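Long-range contact in enoyl-CoA hydratase/isomerase family protein (PDB 3L3S), which probably acts as a hydro-lyase of the crotonase superfamily, perhaps in fatty acid metabolism: residues L30-L42 with D88-L100. Numbering follows the deposited sequence.
Sequences LSRAMIAALHDAL and DLFEACSALMLDL
I35 is a knob in a hole formed by L89, A92, C93 and L96, about two turns of the facing helix. Its two branches share the work: CD1 lies 3.9 Å from C93 CB and also meets L89 CD1, while CG2, anti to the backbone N, rests against the A92 carbonyl and L96 CD2. L96 packs next along the helix, its CD1 lying 4.0 Å from L38 CB and close to the backbone of H39. Beyond it L42 CD2 packs on L100 CB, and at the side L30 CD1 and the methyl CE of selenomethionine M97 come tip to tip at 4.1 Å. The two segments run in the same direction, crossing at 27° with axes 9.7 Å at closest, joining helix 32-45 to helix 84-101 in the crotonase-fold core; L38 also touches strands 9-14 and 17-22, and M97 reaches Y232 of the second subunit.

Toward the polar edge, the H39 ring lies with one face over L96 CA, 4.0 Å from the ring centroid, a CH-pi contact. Its NE2 donates almost straight (175°) to D99 OD2 at 2.7 Å, the oxygen in the ring plane but approached from above the carboxylate plane. At the other end R32, bent at chi2, lays its guanidinium over A92 CB, and NE donates a bent bond (140°) to D88 OD2 at 2.9 Å, on the syn side but tilted out of the carboxylate plane, within a salt bridge. The CH-pi face and straight NE2 bond together should fix the H39 ring's rotation, whereas the bond to exposed D88 probably holds R32 less firmly; the D99 carboxylate would be expected to raise the proton affinity of the buried imidazole.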
# COMPACT_ATOMS: atom_id res chain seq x y z
N LEU B 30 -9.22 -21.20 17.45
CA LEU B 30 -8.36 -21.91 16.51
C LEU B 30 -7.44 -22.84 17.30
O LEU B 30 -6.25 -22.55 17.50
CB LEU B 30 -7.57 -20.94 15.63
CG LEU B 30 -8.39 -20.12 14.63
CD1 LEU B 30 -7.59 -18.97 14.11
CD2 LEU B 30 -8.85 -20.98 13.48
N SER B 31 -8.02 -23.92 17.82
CA SER B 31 -7.27 -24.95 18.53
C SER B 31 -6.58 -25.79 17.44
O SER B 31 -6.81 -25.55 16.25
CB SER B 31 -8.22 -25.82 19.37
OG SER B 31 -9.18 -26.49 18.58
N ARG B 32 -5.76 -26.76 17.83
CA ARG B 32 -5.07 -27.60 16.84
C ARG B 32 -6.06 -28.43 16.02
O ARG B 32 -5.90 -28.56 14.80
CB ARG B 32 -4.01 -28.47 17.52
CG ARG B 32 -3.12 -29.28 16.57
CD ARG B 32 -2.38 -28.43 15.52
NE ARG B 32 -1.84 -29.27 14.46
CZ ARG B 32 -2.51 -29.65 13.37
NH1 ARG B 32 -3.76 -29.25 13.18
NH2 ARG B 32 -1.93 -30.44 12.49
N ALA B 33 -7.15 -28.85 16.66
CA ALA B 33 -8.20 -29.65 16.02
C ALA B 33 -9.09 -28.80 15.10
O ALA B 33 -9.69 -29.34 14.17
CB ALA B 33 -9.04 -30.36 17.08
N MSE B 34 -9.16 -27.50 15.37
CA MSE B 34 -9.96 -26.56 14.57
C MSE B 34 -9.19 -26.19 13.31
O MSE B 34 -9.77 -26.11 12.23
CB MSE B 34 -10.33 -25.31 15.39
CG MSE B 34 -11.10 -24.22 14.63
SE MSE B 34 -12.89 -24.70 14.03
CE MSE B 34 -13.89 -23.90 15.49
N ILE B 35 -7.88 -25.99 13.46
CA ILE B 35 -6.98 -25.66 12.35
C ILE B 35 -6.96 -26.84 11.37
O ILE B 35 -7.06 -26.63 10.16
CB ILE B 35 -5.56 -25.33 12.87
CG1 ILE B 35 -5.59 -23.98 13.60
CG2 ILE B 35 -4.53 -25.29 11.72
CD1 ILE B 35 -4.42 -23.75 14.54
N ALA B 36 -6.92 -28.06 11.90
CA ALA B 36 -6.91 -29.28 11.08
C ALA B 36 -8.24 -29.44 10.34
O ALA B 36 -8.24 -29.74 9.15
CB ALA B 36 -6.64 -30.51 11.96
N ALA B 37 -9.35 -29.15 11.03
CA ALA B 37 -10.70 -29.23 10.46
C ALA B 37 -10.87 -28.20 9.35
O ALA B 37 -11.45 -28.50 8.31
CB ALA B 37 -11.75 -29.03 11.53
N LEU B 38 -10.33 -27.00 9.57
CA LEU B 38 -10.41 -25.92 8.59
C LEU B 38 -9.55 -26.19 7.39
O LEU B 38 -9.92 -25.84 6.27
CB LEU B 38 -10.02 -24.58 9.21
CG LEU B 38 -11.08 -23.76 9.95
CD1 LEU B 38 -10.39 -22.63 10.70
CD2 LEU B 38 -12.12 -23.20 8.97
N HIS B 39 -8.42 -26.88 7.60
CA HIS B 39 -7.51 -27.21 6.52
C HIS B 39 -8.03 -28.38 5.68
O HIS B 39 -7.90 -28.36 4.46
CB HIS B 39 -6.11 -27.49 7.05
CG HIS B 39 -5.00 -27.12 6.11
ND1 HIS B 39 -3.68 -27.11 6.50
CD2 HIS B 39 -5.00 -26.81 4.79
CE1 HIS B 39 -2.92 -26.82 5.46
NE2 HIS B 39 -3.69 -26.63 4.42
N ASP B 40 -8.68 -29.34 6.34
CA ASP B 40 -9.27 -30.50 5.68
C ASP B 40 -10.41 -30.07 4.78
O ASP B 40 -10.55 -30.58 3.66
CB ASP B 40 -9.78 -31.50 6.72
CG ASP B 40 -8.90 -32.73 6.84
OD1 ASP B 40 -8.32 -32.94 7.93
OD2 ASP B 40 -8.79 -33.48 5.84
N ALA B 41 -11.17 -29.08 5.24
CA ALA B 41 -12.31 -28.53 4.52
C ALA B 41 -11.87 -27.72 3.30
O ALA B 41 -12.58 -27.66 2.29
CB ALA B 41 -13.14 -27.65 5.46
N LEU B 42 -10.68 -27.14 3.40
CA LEU B 42 -10.09 -26.33 2.34
C LEU B 42 -9.42 -27.20 1.26
O LEU B 42 -9.53 -26.90 0.08
CB LEU B 42 -9.09 -25.34 2.93
CG LEU B 42 -8.38 -24.36 1.99
CD1 LEU B 42 -9.37 -23.38 1.39
CD2 LEU B 42 -7.30 -23.65 2.75
N ASP B 88 4.14 -27.26 16.64
CA ASP B 88 3.23 -27.99 15.75
C ASP B 88 2.00 -27.12 15.45
O ASP B 88 1.55 -27.06 14.30
CB ASP B 88 2.81 -29.32 16.41
CG ASP B 88 1.71 -30.03 15.65
OD1 ASP B 88 2.02 -30.71 14.65
OD2 ASP B 88 0.53 -29.89 16.04
N LEU B 89 1.53 -26.41 16.48
CA LEU B 89 0.37 -25.53 16.42
C LEU B 89 0.55 -24.39 15.41
O LEU B 89 -0.24 -24.27 14.48
CB LEU B 89 0.04 -24.96 17.81
CG LEU B 89 -1.11 -23.96 18.03
CD1 LEU B 89 -2.47 -24.61 17.82
CD2 LEU B 89 -1.04 -23.40 19.44
N PHE B 90 1.62 -23.62 15.59
CA PHE B 90 1.93 -22.49 14.72
C PHE B 90 2.32 -22.84 13.28
O PHE B 90 1.91 -22.12 12.35
CB PHE B 90 2.96 -21.57 15.38
CG PHE B 90 2.51 -20.97 16.68
CD1 PHE B 90 1.18 -20.50 16.85
CD2 PHE B 90 3.39 -20.89 17.77
CE1 PHE B 90 0.74 -19.98 18.10
CE2 PHE B 90 2.97 -20.36 19.02
CZ PHE B 90 1.64 -19.91 19.19
N GLU B 91 3.06 -23.93 13.09
CA GLU B 91 3.46 -24.39 11.74
C GLU B 91 2.24 -24.86 10.94
O GLU B 91 2.17 -24.65 9.72
CB GLU B 91 4.52 -25.50 11.81
CG GLU B 91 5.95 -24.98 12.05
CD GLU B 91 6.98 -26.05 12.43
OE1 GLU B 91 8.13 -25.66 12.74
OE2 GLU B 91 6.67 -27.27 12.44
N ALA B 92 1.27 -25.44 11.65
CA ALA B 92 0.03 -25.92 11.04
C ALA B 92 -0.90 -24.75 10.78
O ALA B 92 -1.65 -24.76 9.80
CB ALA B 92 -0.64 -26.94 11.91
N CYS B 93 -0.83 -23.74 11.65
CA CYS B 93 -1.65 -22.54 11.51
C CYS B 93 -1.16 -21.73 10.32
O CYS B 93 -1.97 -21.26 9.54
CB CYS B 93 -1.61 -21.68 12.77
SG CYS B 93 -2.58 -20.17 12.61
N SER B 94 0.17 -21.64 10.17
CA SER B 94 0.80 -20.92 9.06
C SER B 94 0.54 -21.62 7.74
O SER B 94 0.31 -20.96 6.72
CB SER B 94 2.30 -20.79 9.28
OG SER B 94 2.58 -19.86 10.32
N ALA B 95 0.51 -22.96 7.77
CA ALA B 95 0.26 -23.76 6.57
C ALA B 95 -1.17 -23.58 6.06
O ALA B 95 -1.41 -23.60 4.85
CB ALA B 95 0.55 -25.24 6.83
N LEU B 96 -2.11 -23.36 6.99
CA LEU B 96 -3.52 -23.14 6.67
C LEU B 96 -3.70 -21.75 6.06
O LEU B 96 -4.24 -21.61 4.96
CB LEU B 96 -4.38 -23.26 7.94
CG LEU B 96 -5.79 -22.64 7.99
CD1 LEU B 96 -6.78 -23.43 7.15
CD2 LEU B 96 -6.25 -22.55 9.43
N MSE B 97 -3.14 -20.76 6.75
CA MSE B 97 -3.23 -19.36 6.33
C MSE B 97 -2.58 -19.07 4.99
O MSE B 97 -3.06 -18.23 4.24
CB MSE B 97 -2.65 -18.46 7.41
CG MSE B 97 -3.30 -18.60 8.77
SE MSE B 97 -5.16 -18.11 8.75
CE MSE B 97 -5.62 -18.60 10.59
N LEU B 98 -1.54 -19.84 4.67
CA LEU B 98 -0.81 -19.73 3.40
C LEU B 98 -1.72 -20.24 2.29
O LEU B 98 -2.07 -19.50 1.37
CB LEU B 98 0.48 -20.56 3.44
CG LEU B 98 1.84 -19.92 3.16
CD1 LEU B 98 2.93 -21.00 3.21
CD2 LEU B 98 1.85 -19.20 1.81
N ASP B 99 -2.17 -21.49 2.46
CA ASP B 99 -3.08 -22.19 1.53
C ASP B 99 -4.38 -21.43 1.26
O ASP B 99 -4.91 -21.50 0.16
CB ASP B 99 -3.45 -23.56 2.12
CG ASP B 99 -2.51 -24.67 1.71
OD1 ASP B 99 -1.40 -24.42 1.19
OD2 ASP B 99 -2.91 -25.84 1.92
N LEU B 100 -4.88 -20.74 2.29
CA LEU B 100 -6.11 -19.96 2.23
C LEU B 100 -5.95 -18.64 1.46
O LEU B 100 -6.86 -18.22 0.73
CB LEU B 100 -6.65 -19.71 3.65
CG LEU B 100 -7.94 -18.91 3.84
CD1 LEU B 100 -9.11 -19.65 3.19
CD2 LEU B 100 -8.21 -18.65 5.31